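Local coordinates for protein chitinase (Paenibacillus sp. FPU-7, PDB 5GZT) that probably catalyses the random endo-hydrolysis of the beta-1,4 linkages between N-acetylglucosamine units in chitin and chitodextrins, at residues His496-Gln507 with Asp582-Leu590; Met528-Arg536 with Ile597-Lys608. All coordinates share one frame; numbering follows the deposited sequence.

Contact 1 of 2, residues His496-Gln507 with Asp582-Leu590; sequences HHTAVYSATNNQ and DDTAKAPYL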
loop_
_atom_site.group_PDB
_atom_site.type_symbol
_atom_site.label_atom_id
_atom_site.label_comp_id
_atom_site.label_asym_id
_atom_site.label_seq_id
_atom_site.Cartn_x
_atom_site.Cartn_y
_atom_site.Cartn_z
ATOM N N HIS B 496 -7.622 -12.508 -19.705
ATOM C CA HIS B 496 -7.106 -11.434 -18.818
ATOM C C HIS B 496 -6.244 -12.012 -17.777
ATOM O O HIS B 496 -6.582 -13.074 -17.199
ATOM C CB HIS B 496 -8.258 -10.699 -18.110
ATOM C CG HIS B 496 -9.270 -10.148 -19.049
ATOM N ND1 HIS B 496 -8.963 -9.173 -19.982
ATOM C CD2 HIS B 496 -10.571 -10.456 -19.246
ATOM C CE1 HIS B 496 -10.025 -8.938 -20.737
ATOM N NE2 HIS B 496 -11.033 -9.677 -20.287
ATOM N N HIS B 497 -5.105 -11.383 -17.495
ATOM C CA HIS B 497 -4.180 -11.871 -16.454
ATOM C C HIS B 497 -4.402 -11.295 -15.063
ATOM O O HIS B 497 -3.887 -11.880 -14.079
ATOM C CB HIS B 497 -2.701 -11.729 -16.918
ATOM C CG HIS B 497 -1.926 -10.589 -16.355
ATOM N ND1 HIS B 497 -1.695 -9.406 -17.043
ATOM C CD2 HIS B 497 -1.182 -10.513 -15.235
ATOM C CE1 HIS B 497 -0.914 -8.626 -16.325
ATOM N NE2 HIS B 497 -0.562 -9.296 -15.236
ATOM N N THR B 498 -5.105 -10.161 -14.968
ATOM C CA THR B 498 -5.208 -9.479 -13.701
ATOM C C THR B 498 -6.579 -8.772 -13.586
ATOM O O THR B 498 -6.726 -7.763 -12.948
ATOM C CB THR B 498 -4.000 -8.593 -13.387
ATOM O OG1 THR B 498 -4.031 -8.172 -11.985
ATOM C CG2 THR B 498 -3.936 -7.353 -14.304
ATOM N N ALA B 499 -7.599 -9.395 -14.163
ATOM C CA ALA B 499 -8.928 -8.756 -14.148
ATOM C C ALA B 499 -9.611 -8.721 -12.801
ATOM O O ALA B 499 -9.397 -9.624 -11.984
ATOM C CB ALA B 499 -9.815 -9.475 -15.121
ATOM N N VAL B 500 -10.444 -7.709 -12.598
ATOM C CA VAL B 500 -11.195 -7.585 -11.377
ATOM C C VAL B 500 -12.288 -8.700 -11.290
ATOM O O VAL B 500 -12.454 -9.266 -10.228
ATOM C CB VAL B 500 -11.919 -6.239 -11.254
ATOM C CG1 VAL B 500 -12.560 -6.113 -9.927
ATOM C CG2 VAL B 500 -10.988 -5.076 -11.390
ATOM N N TYR B 501 -13.085 -8.883 -12.322
ATOM C CA TYR B 501 -14.181 -9.840 -12.345
ATOM C C TYR B 501 -13.983 -10.936 -13.378
ATOM O O TYR B 501 -13.332 -10.706 -14.434
ATOM C CB TYR B 501 -15.578 -9.173 -12.589
ATOM C CG TYR B 501 -15.917 -8.100 -11.582
ATOM C CD1 TYR B 501 -16.401 -8.410 -10.301
ATOM C CD2 TYR B 501 -15.647 -6.758 -11.868
ATOM C CE1 TYR B 501 -16.671 -7.412 -9.363
ATOM C CE2 TYR B 501 -15.884 -5.747 -10.933
ATOM C CZ TYR B 501 -16.354 -6.067 -9.692
ATOM O OH TYR B 501 -16.530 -5.046 -8.837
ATOM N N SER B 502 -14.606 -12.102 -13.114
ATOM C CA SER B 502 -14.612 -13.200 -14.073
ATOM C C SER B 502 -15.808 -13.016 -14.968
ATOM O O SER B 502 -16.958 -13.109 -14.538
ATOM C CB SER B 502 -14.748 -14.572 -13.376
ATOM O OG SER B 502 -13.766 -14.786 -12.425
ATOM N N ALA B 503 -15.535 -12.822 -16.246
ATOM C CA ALA B 503 -16.533 -12.577 -17.228
ATOM C C ALA B 503 -17.070 -13.820 -17.879
ATOM O O ALA B 503 -18.177 -13.802 -18.402
ATOM C CB ALA B 503 -15.929 -11.688 -18.321
ATOM N N THR B 504 -16.257 -14.855 -17.922
ATOM C CA THR B 504 -16.623 -16.165 -18.385
ATOM C C THR B 504 -16.191 -17.173 -17.315
ATOM O O THR B 504 -15.357 -16.908 -16.416
ATOM C CB THR B 504 -15.920 -16.531 -19.748
ATOM O OG1 THR B 504 -14.476 -16.361 -19.668
ATOM C CG2 THR B 504 -16.470 -15.689 -20.830
ATOM N N ASN B 505 -16.723 -18.378 -17.446
ATOM C CA ASN B 505 -16.668 -19.349 -16.346
ATOM C C ASN B 505 -15.310 -19.830 -15.958
ATOM O O ASN B 505 -15.043 -20.019 -14.770
ATOM C CB ASN B 505 -17.563 -20.557 -16.665
ATOM C CG ASN B 505 -19.065 -20.219 -16.642
ATOM O OD1 ASN B 505 -19.544 -19.201 -16.058
ATOM N ND2 ASN B 505 -19.818 -21.099 -17.264
ATOM N N ASN B 506 -14.421 -19.954 -16.916
ATOM C CA ASN B 506 -13.059 -20.403 -16.627
ATOM C C ASN B 506 -12.029 -19.255 -16.457
ATOM O O ASN B 506 -10.804 -19.513 -16.284
ATOM C CB ASN B 506 -12.658 -21.330 -17.779
ATOM C CG ASN B 506 -13.557 -22.578 -17.826
ATOM O OD1 ASN B 506 -14.013 -23.064 -16.768
ATOM N ND2 ASN B 506 -13.866 -23.065 -19.036
ATOM N N GLN B 507 -12.486 -18.011 -16.478
ATOM C CA GLN B 507 -11.565 -16.894 -16.258
ATOM C C GLN B 507 -11.465 -16.581 -14.792
ATOM O O GLN B 507 -12.425 -16.131 -14.153
ATOM C CB GLN B 507 -12.072 -15.653 -16.989
ATOM C CG GLN B 507 -11.085 -14.507 -17.007
ATOM C CD GLN B 507 -11.812 -13.211 -16.781
ATOM O OE1 GLN B 507 -12.739 -12.913 -17.489
ATOM N NE2 GLN B 507 -11.510 -12.546 -15.723
ATOM N N ASP B 582 -13.007 -4.782 -21.681
ATOM C CA ASP B 582 -13.988 -5.816 -21.344
ATOM C C ASP B 582 -14.813 -5.262 -20.204
ATOM O O ASP B 582 -14.364 -5.104 -19.090
ATOM C CB ASP B 582 -13.282 -7.096 -20.928
ATOM C CG ASP B 582 -14.285 -8.272 -20.608
ATOM O OD1 ASP B 582 -15.407 -8.038 -20.117
ATOM O OD2 ASP B 582 -13.878 -9.428 -20.675
ATOM N N ASP B 583 -16.039 -4.923 -20.511
ATOM C CA ASP B 583 -16.879 -4.264 -19.551
ATOM C C ASP B 583 -17.549 -5.185 -18.523
ATOM O O ASP B 583 -18.224 -4.675 -17.669
ATOM C CB ASP B 583 -18.011 -3.463 -20.194
ATOM C CG ASP B 583 -18.472 -2.300 -19.262
ATOM O OD1 ASP B 583 -17.683 -1.587 -18.499
ATOM O OD2 ASP B 583 -19.641 -2.104 -19.347
ATOM N N THR B 584 -17.339 -6.474 -18.594
ATOM C CA THR B 584 -17.765 -7.383 -17.504
ATOM C C THR B 584 -16.547 -7.652 -16.611
ATOM O O THR B 584 -16.609 -7.441 -15.352
ATOM C CB THR B 584 -18.244 -8.663 -18.131
ATOM O OG1 THR B 584 -19.302 -8.370 -19.032
ATOM C CG2 THR B 584 -18.705 -9.646 -17.080
ATOM N N ALA B 585 -15.385 -7.996 -17.206
ATOM C CA ALA B 585 -14.203 -8.187 -16.378
ATOM C C ALA B 585 -13.663 -6.916 -15.785
ATOM O O ALA B 585 -12.986 -6.954 -14.760
ATOM C CB ALA B 585 -13.096 -8.824 -17.197
ATOM N N LYS B 586 -13.940 -5.772 -16.433
ATOM C CA LYS B 586 -13.357 -4.446 -16.059
ATOM C C LYS B 586 -11.827 -4.415 -16.286
ATOM O O LYS B 586 -11.102 -4.024 -15.424
ATOM C CB LYS B 586 -13.715 -3.969 -14.684
ATOM C CG LYS B 586 -15.221 -4.040 -14.415
ATOM C CD LYS B 586 -16.111 -3.193 -15.351
ATOM C CE LYS B 586 -17.551 -3.266 -14.831
ATOM N NZ LYS B 586 -18.350 -2.527 -15.781
ATOM N N ALA B 587 -11.394 -4.809 -17.480
ATOM C CA ALA B 587 -10.007 -4.918 -17.827
ATOM C C ALA B 587 -9.757 -4.478 -19.271
ATOM O O ALA B 587 -10.503 -4.849 -20.192
ATOM C CB ALA B 587 -9.521 -6.346 -17.703
ATOM N N PRO B 588 -8.627 -3.824 -19.498
ATOM C CA PRO B 588 -8.291 -3.419 -20.852
ATOM C C PRO B 588 -7.348 -4.438 -21.491
ATOM O O PRO B 588 -6.649 -5.176 -20.765
ATOM C CB PRO B 588 -7.498 -2.134 -20.601
ATOM C CG PRO B 588 -6.666 -2.539 -19.336
ATOM C CD PRO B 588 -7.615 -3.410 -18.522
ATOM N N TYR B 589 -7.319 -4.445 -22.830
ATOM C CA TYR B 589 -6.373 -5.257 -23.554
ATOM C C TYR B 589 -6.143 -4.591 -24.895
ATOM O O TYR B 589 -6.921 -3.654 -25.274
ATOM C CB TYR B 589 -6.909 -6.674 -23.732
ATOM C CG TYR B 589 -8.232 -6.794 -24.391
ATOM C CD1 TYR B 589 -9.378 -6.598 -23.706
ATOM C CD2 TYR B 589 -8.347 -7.207 -25.705
ATOM C CE1 TYR B 589 -10.625 -6.727 -24.319
ATOM C CE2 TYR B 589 -9.595 -7.391 -26.290
ATOM C CZ TYR B 589 -10.724 -7.190 -25.573
ATOM O OH TYR B 589 -11.986 -7.379 -26.097
ATOM N N LEU B 590 -5.011 -4.940 -25.499
ATOM C CA LEU B 590 -4.695 -4.493 -26.862
ATOM C C LEU B 590 -4.698 -5.631 -27.845
ATOM O O LEU B 590 -4.325 -6.790 -27.480
ATOM C CB LEU B 590 -3.313 -3.935 -26.864
ATOM C CG LEU B 590 -3.040 -2.889 -25.763
ATOM C CD1 LEU B 590 -1.602 -2.380 -25.965
ATOM C CD2 LEU B 590 -4.009 -1.722 -25.899
HETATM O O HOH W 1 -6.648 -7.706 -19.427
HETATM O O HOH W 2 -9.392 -5.475 -14.236
#
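Asp582 accepts a hydrogen bond from the imidazole of His496, NE2 to OD2, of 2.9 Å. The oxygen lies close to the ring plane, yet the carboxylate plane is turned 59° from it and OD2 is met on its anti side by a donor well tilted from that plane. With CG anti to the backbone N (chi1 -178°), the acid also offers OD1 to Thr584 N, an Asx turn, and to Ala585 N, an Asx motif, so one carboxylate shapes its own turn and holds the neighbouring segment. Thr584 lays its methyl CG2 against Ala503 CB at 3.7 Å, on the more exposed side. Ala585 gives its carbonyl O to Tyr501 N, 3.1 Å away in a nearly straight bond (168°). The CB of Ala585 is small enough to settle among His496, Ala503 and Ala499, with Ala499 CB 3.9 Å away. Lys586 and Ala587 both face Asp582 in a G1 beta bulge, which completes the hairpin between strands 578-582 and 587-591. That hairpin belongs to the alpha+beta insertion domain of many family 18 barrels, and segment 496-507 comes from the loop after the barrel's sixth strand. The aliphatic part of Lys586 suits an aromatic neighbour: CG meets the edge of the Tyr501 ring, 3.7 Å from CD2, before NZ turns back to Asp583 O and, weakly, OD1. Ala587 places CB over a face of His496, 4.0 Å from the ring centroid, a CH-pi contact. A water joins Pro588 O to His496 ND1. Tyr589 brings CD1 to the imidazole edge, 3.8 Å from CE1, while its hydroxyl bonds Thr546.

Contact 2 of 2, residues Met528-Arg536 with Ile597-Lys608; sequences MVGGAFYSR and ISYEDTASAAYK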
loop_
_atom_site.group_PDB
_atom_site.type_symbol
_atom_site.label_atom_id
_atom_site.label_comp_id
_atom_site.label_asym_id
_atom_site.label_seq_id
_atom_site.Cartn_x
_atom_site.Cartn_y
_atom_site.Cartn_z
ATOM N N MET B 528 -5.224 -8.232 0.925
ATOM C CA MET B 528 -4.813 -7.174 -0.005
ATOM C C MET B 528 -5.013 -7.748 -1.411
ATOM O O MET B 528 -4.638 -8.901 -1.757
ATOM C CB MET B 528 -3.369 -6.789 0.160
ATOM C CG MET B 528 -3.003 -6.139 1.457
ATOM S SD MET B 528 -3.363 -4.430 1.611
ATOM C CE MET B 528 -2.153 -3.684 0.514
ATOM N N VAL B 529 -5.597 -6.908 -2.233
ATOM C CA VAL B 529 -5.822 -7.268 -3.617
ATOM C C VAL B 529 -4.599 -6.877 -4.442
ATOM O O VAL B 529 -4.125 -5.732 -4.322
ATOM C CB VAL B 529 -7.081 -6.543 -4.099
ATOM C CG1 VAL B 529 -7.185 -6.517 -5.629
ATOM C CG2 VAL B 529 -8.285 -7.214 -3.440
ATOM N N GLY B 530 -4.178 -7.762 -5.330
ATOM C CA GLY B 530 -3.015 -7.487 -6.204
ATOM C C GLY B 530 -3.348 -6.894 -7.607
ATOM O O GLY B 530 -4.342 -7.259 -8.262
ATOM N N GLY B 531 -2.502 -5.978 -8.038
ATOM C CA GLY B 531 -2.536 -5.435 -9.389
ATOM C C GLY B 531 -1.129 -5.487 -9.974
ATOM O O GLY B 531 -0.143 -5.702 -9.243
ATOM N N ALA B 532 -1.050 -5.314 -11.277
ATOM C CA ALA B 532 0.215 -5.416 -12.009
ATOM C C ALA B 532 0.514 -4.208 -12.878
ATOM O O ALA B 532 -0.393 -3.704 -13.568
ATOM C CB ALA B 532 0.187 -6.657 -12.859
ATOM N N PHE B 533 1.783 -3.805 -12.956
ATOM C CA PHE B 533 2.225 -2.711 -13.783
ATOM C C PHE B 533 2.913 -3.258 -14.991
ATOM O O PHE B 533 3.824 -2.595 -15.615
ATOM C CB PHE B 533 3.116 -1.728 -13.023
ATOM C CG PHE B 533 2.419 -0.923 -11.925
ATOM C CD1 PHE B 533 1.124 -1.121 -11.518
ATOM C CD2 PHE B 533 3.151 0.099 -11.290
ATOM C CE1 PHE B 533 0.546 -0.361 -10.538
ATOM C CE2 PHE B 533 2.581 0.860 -10.288
ATOM C CZ PHE B 533 1.299 0.594 -9.875
ATOM N N TYR B 534 2.437 -4.442 -15.410
ATOM C CA TYR B 534 2.940 -5.108 -16.581
ATOM C C TYR B 534 1.830 -5.938 -17.213
ATOM O O TYR B 534 0.729 -6.106 -16.616
ATOM C CB TYR B 534 4.196 -5.938 -16.227
ATOM C CG TYR B 534 3.825 -7.141 -15.383
ATOM C CD1 TYR B 534 3.667 -7.034 -14.025
ATOM C CD2 TYR B 534 3.511 -8.352 -15.980
ATOM C CE1 TYR B 534 3.197 -8.135 -13.256
ATOM C CE2 TYR B 534 3.089 -9.452 -15.219
ATOM C CZ TYR B 534 2.929 -9.320 -13.851
ATOM O OH TYR B 534 2.470 -10.394 -13.139
ATOM N N SER B 535 2.045 -6.339 -18.454
ATOM C CA SER B 535 1.102 -7.088 -19.208
ATOM C C SER B 535 1.566 -8.547 -19.407
ATOM O O SER B 535 2.778 -8.834 -19.300
ATOM C CB SER B 535 0.983 -6.493 -20.589
ATOM O OG SER B 535 2.234 -6.466 -21.246
ATOM N N ARG B 536 0.626 -9.392 -19.785
ATOM C CA ARG B 536 0.894 -10.746 -20.316
ATOM C C ARG B 536 0.507 -10.699 -21.761
ATOM O O ARG B 536 -0.547 -10.090 -22.102
ATOM C CB ARG B 536 0.100 -11.838 -19.581
ATOM C CG ARG B 536 0.646 -12.082 -18.204
ATOM C CD ARG B 536 1.852 -13.080 -18.332
ATOM N NE ARG B 536 2.618 -13.146 -17.096
ATOM C CZ ARG B 536 3.834 -13.660 -17.021
ATOM N NH1 ARG B 536 4.374 -14.277 -18.048
ATOM N NH2 ARG B 536 4.474 -13.573 -15.911
ATOM N N ILE B 597 -2.474 -8.392 -25.844
ATOM C CA ILE B 597 -1.773 -7.912 -24.657
ATOM C C ILE B 597 -2.818 -7.640 -23.608
ATOM O O ILE B 597 -3.687 -6.755 -23.799
ATOM C CB ILE B 597 -0.992 -6.615 -24.979
ATOM C CG1 ILE B 597 0.068 -6.898 -26.029
ATOM C CG2 ILE B 597 -0.362 -6.056 -23.726
ATOM C CD1 ILE B 597 0.941 -5.775 -26.573
ATOM N N SER B 598 -2.703 -8.311 -22.470
ATOM C CA SER B 598 -3.565 -8.105 -21.366
ATOM C C SER B 598 -2.839 -7.281 -20.382
ATOM O O SER B 598 -1.774 -7.651 -20.028
ATOM C CB SER B 598 -3.960 -9.443 -20.688
ATOM O OG SER B 598 -4.480 -9.204 -19.407
ATOM N N TYR B 599 -3.483 -6.267 -19.807
ATOM C CA TYR B 599 -2.784 -5.341 -18.951
ATOM C C TYR B 599 -3.736 -4.657 -17.952
ATOM O O TYR B 599 -4.927 -5.018 -17.859
ATOM C CB TYR B 599 -1.944 -4.324 -19.815
ATOM C CG TYR B 599 -2.724 -3.214 -20.522
ATOM C CD1 TYR B 599 -3.431 -3.482 -21.691
ATOM C CD2 TYR B 599 -2.665 -1.875 -20.100
ATOM C CE1 TYR B 599 -4.156 -2.538 -22.357
ATOM C CE2 TYR B 599 -3.328 -0.901 -20.829
ATOM C CZ TYR B 599 -4.072 -1.259 -21.953
ATOM O OH TYR B 599 -4.769 -0.340 -22.656
ATOM N N GLU B 600 -3.158 -3.774 -17.162
ATOM C CA GLU B 600 -3.775 -3.073 -16.072
ATOM C C GLU B 600 -3.516 -1.568 -16.439
ATOM O O GLU B 600 -2.399 -1.204 -16.777
ATOM C CB GLU B 600 -2.956 -3.317 -14.853
ATOM C CG GLU B 600 -3.515 -2.723 -13.594
ATOM C CD GLU B 600 -4.475 -3.698 -12.845
ATOM O OE1 GLU B 600 -5.646 -3.772 -13.225
ATOM O OE2 GLU B 600 -4.055 -4.371 -11.874
ATOM N N ASP B 601 -4.541 -0.724 -16.341
ATOM C CA ASP B 601 -4.429 0.713 -16.716
ATOM C C ASP B 601 -5.191 1.516 -15.668
ATOM O O ASP B 601 -5.490 1.008 -14.557
ATOM C CB ASP B 601 -4.917 0.916 -18.163
ATOM C CG ASP B 601 -6.436 0.914 -18.329
ATOM O OD1 ASP B 601 -7.157 0.544 -17.342
ATOM O OD2 ASP B 601 -6.917 1.191 -19.506
ATOM N N THR B 602 -5.504 2.770 -16.019
ATOM C CA THR B 602 -6.069 3.661 -15.137
ATOM C C THR B 602 -7.467 3.218 -14.774
ATOM O O THR B 602 -7.933 3.460 -13.615
ATOM C CB THR B 602 -6.058 5.068 -15.716
ATOM O OG1 THR B 602 -6.595 5.055 -17.000
ATOM C CG2 THR B 602 -4.655 5.601 -15.803
ATOM N N ALA B 603 -8.185 2.736 -15.757
ATOM C CA ALA B 603 -9.562 2.290 -15.513
ATOM C C ALA B 603 -9.667 0.997 -14.649
ATOM O O ALA B 603 -10.489 0.932 -13.731
ATOM C CB ALA B 603 -10.309 2.106 -16.847
ATOM N N SER B 604 -8.852 -0.021 -14.955
ATOM C CA SER B 604 -8.858 -1.267 -14.210
ATOM C C SER B 604 -8.376 -0.987 -12.781
ATOM O O SER B 604 -8.970 -1.567 -11.836
ATOM C CB SER B 604 -8.078 -2.414 -14.885
ATOM O OG SER B 604 -6.690 -2.213 -14.837
ATOM N N ALA B 605 -7.376 -0.106 -12.597
ATOM C CA ALA B 605 -6.978 0.298 -11.291
ATOM C C ALA B 605 -8.150 0.934 -10.513
ATOM O O ALA B 605 -8.321 0.600 -9.325
ATOM C CB ALA B 605 -5.770 1.178 -11.248
ATOM N N ALA B 606 -8.991 1.720 -11.171
ATOM C CA ALA B 606 -10.123 2.337 -10.456
ATOM C C ALA B 606 -11.194 1.300 -10.095
ATOM O O ALA B 606 -11.639 1.309 -9.002
ATOM C CB ALA B 606 -10.763 3.456 -11.231
ATOM N N TYR B 607 -11.496 0.358 -10.978
ATOM C CA TYR B 607 -12.430 -0.709 -10.647
ATOM C C TYR B 607 -11.942 -1.627 -9.526
ATOM O O TYR B 607 -12.747 -2.016 -8.667
ATOM C CB TYR B 607 -12.838 -1.509 -11.883
ATOM C CG TYR B 607 -13.923 -0.805 -12.653
ATOM C CD1 TYR B 607 -15.246 -0.824 -12.181
ATOM C CD2 TYR B 607 -13.629 0.031 -13.732
ATOM C CE1 TYR B 607 -16.236 -0.169 -12.847
ATOM C CE2 TYR B 607 -14.619 0.736 -14.376
ATOM C CZ TYR B 607 -15.919 0.606 -13.983
ATOM O OH TYR B 607 -16.905 1.304 -14.652
ATOM N N LYS B 608 -10.633 -1.792 -9.450
ATOM C CA LYS B 608 -9.999 -2.620 -8.490
ATOM C C LYS B 608 -9.990 -1.966 -7.119
ATOM O O LYS B 608 -10.344 -2.632 -6.127
ATOM C CB LYS B 608 -8.633 -2.949 -8.989
ATOM C CG LYS B 608 -7.956 -4.176 -8.544
ATOM C CD LYS B 608 -7.473 -4.858 -9.846
ATOM C CE LYS B 608 -6.153 -5.330 -9.733
ATOM N NZ LYS B 608 -5.902 -6.234 -10.897
HETATM O O HOH W 3 -0.188 -2.804 -16.808
#
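Arg536 and Ser598 form an antiparallel hydrogen-bonded pair, while strand 528-532 and helix 602-608 run antiparallel (178°) with their axes 10.0 Å apart. In the pair, Arg536 N reaches Ser598 O at 3.0 Å and Ser598 N reaches Arg536 O at 2.8 Å. Beside it, Ser535 turns CB tightly onto Ile597 CG2, 3.4 Å away; a small residue fits here, and its hydroxyl finds Ile562 O. Further along, Glu600 is the side chain that bonds across to the strand. Its chain leaves with CG anti to the backbone N (chi1 -176°) and bends at chi2 (90°), which brings OE2 to the strand. There it accepts from Ala532 N at 3.2 Å on the anti side, tilted from the carboxylate plane, and its syn lone pair takes Lys608 NZ at 2.8 Å in a salt bridge. The nearby ammonium of Lys608 is likely to keep Glu600 ionised. Gly531, lacking a side chain, lets OE2 approach to 3.1 Å from its CA. Strand 527-532 and helix 602-614 are the seventh strand and helix of the family 18 TIM barrel; the alpha+beta insertion domain lies between them, and strands 534-538 and 596-598 of its antiparallel sheet lead the chain out and back. Where the helix begins, Asp601 and Ser604 form a capping box: Ser604 N bonds Asp601 OD1, and Asp601 N bonds Ser604 OG. Lys608 is suited to both surroundings, since its methylenes pack on Val529, CG to CG1 at 3.8 Å, while NZ also bonds Thr498 OG1. With a leucine in place of Glu600, the buried ammonium of Lys608 would probably lose its charged mate, though not Thr498, and Ala532 N its acceptor.

How the contacts relate
Contact 2 is the deeper of the two, almost wholly buried where the barrel meets its inserted domain; contact 1 is only partly buried and edges toward solvent. Both engage the same antiparallel sheet, in which strands 587-591 and 596-598 are neighbours, bonded through Leu590 N and Ile597 O. Their segments alternate along the chain, and His497 N of the first contact bonds Ser598 OG of the second. The chemistry follows the setting. Contact 1 fits a barrel loop to a hairpin with a histidine-carboxylate bond and small methyl groups, whereas in contact 2 a buried ion pair within 597-608 presents a carboxylate oxygen to a backbone N-H of the seventh strand, and regular strand pairing follows.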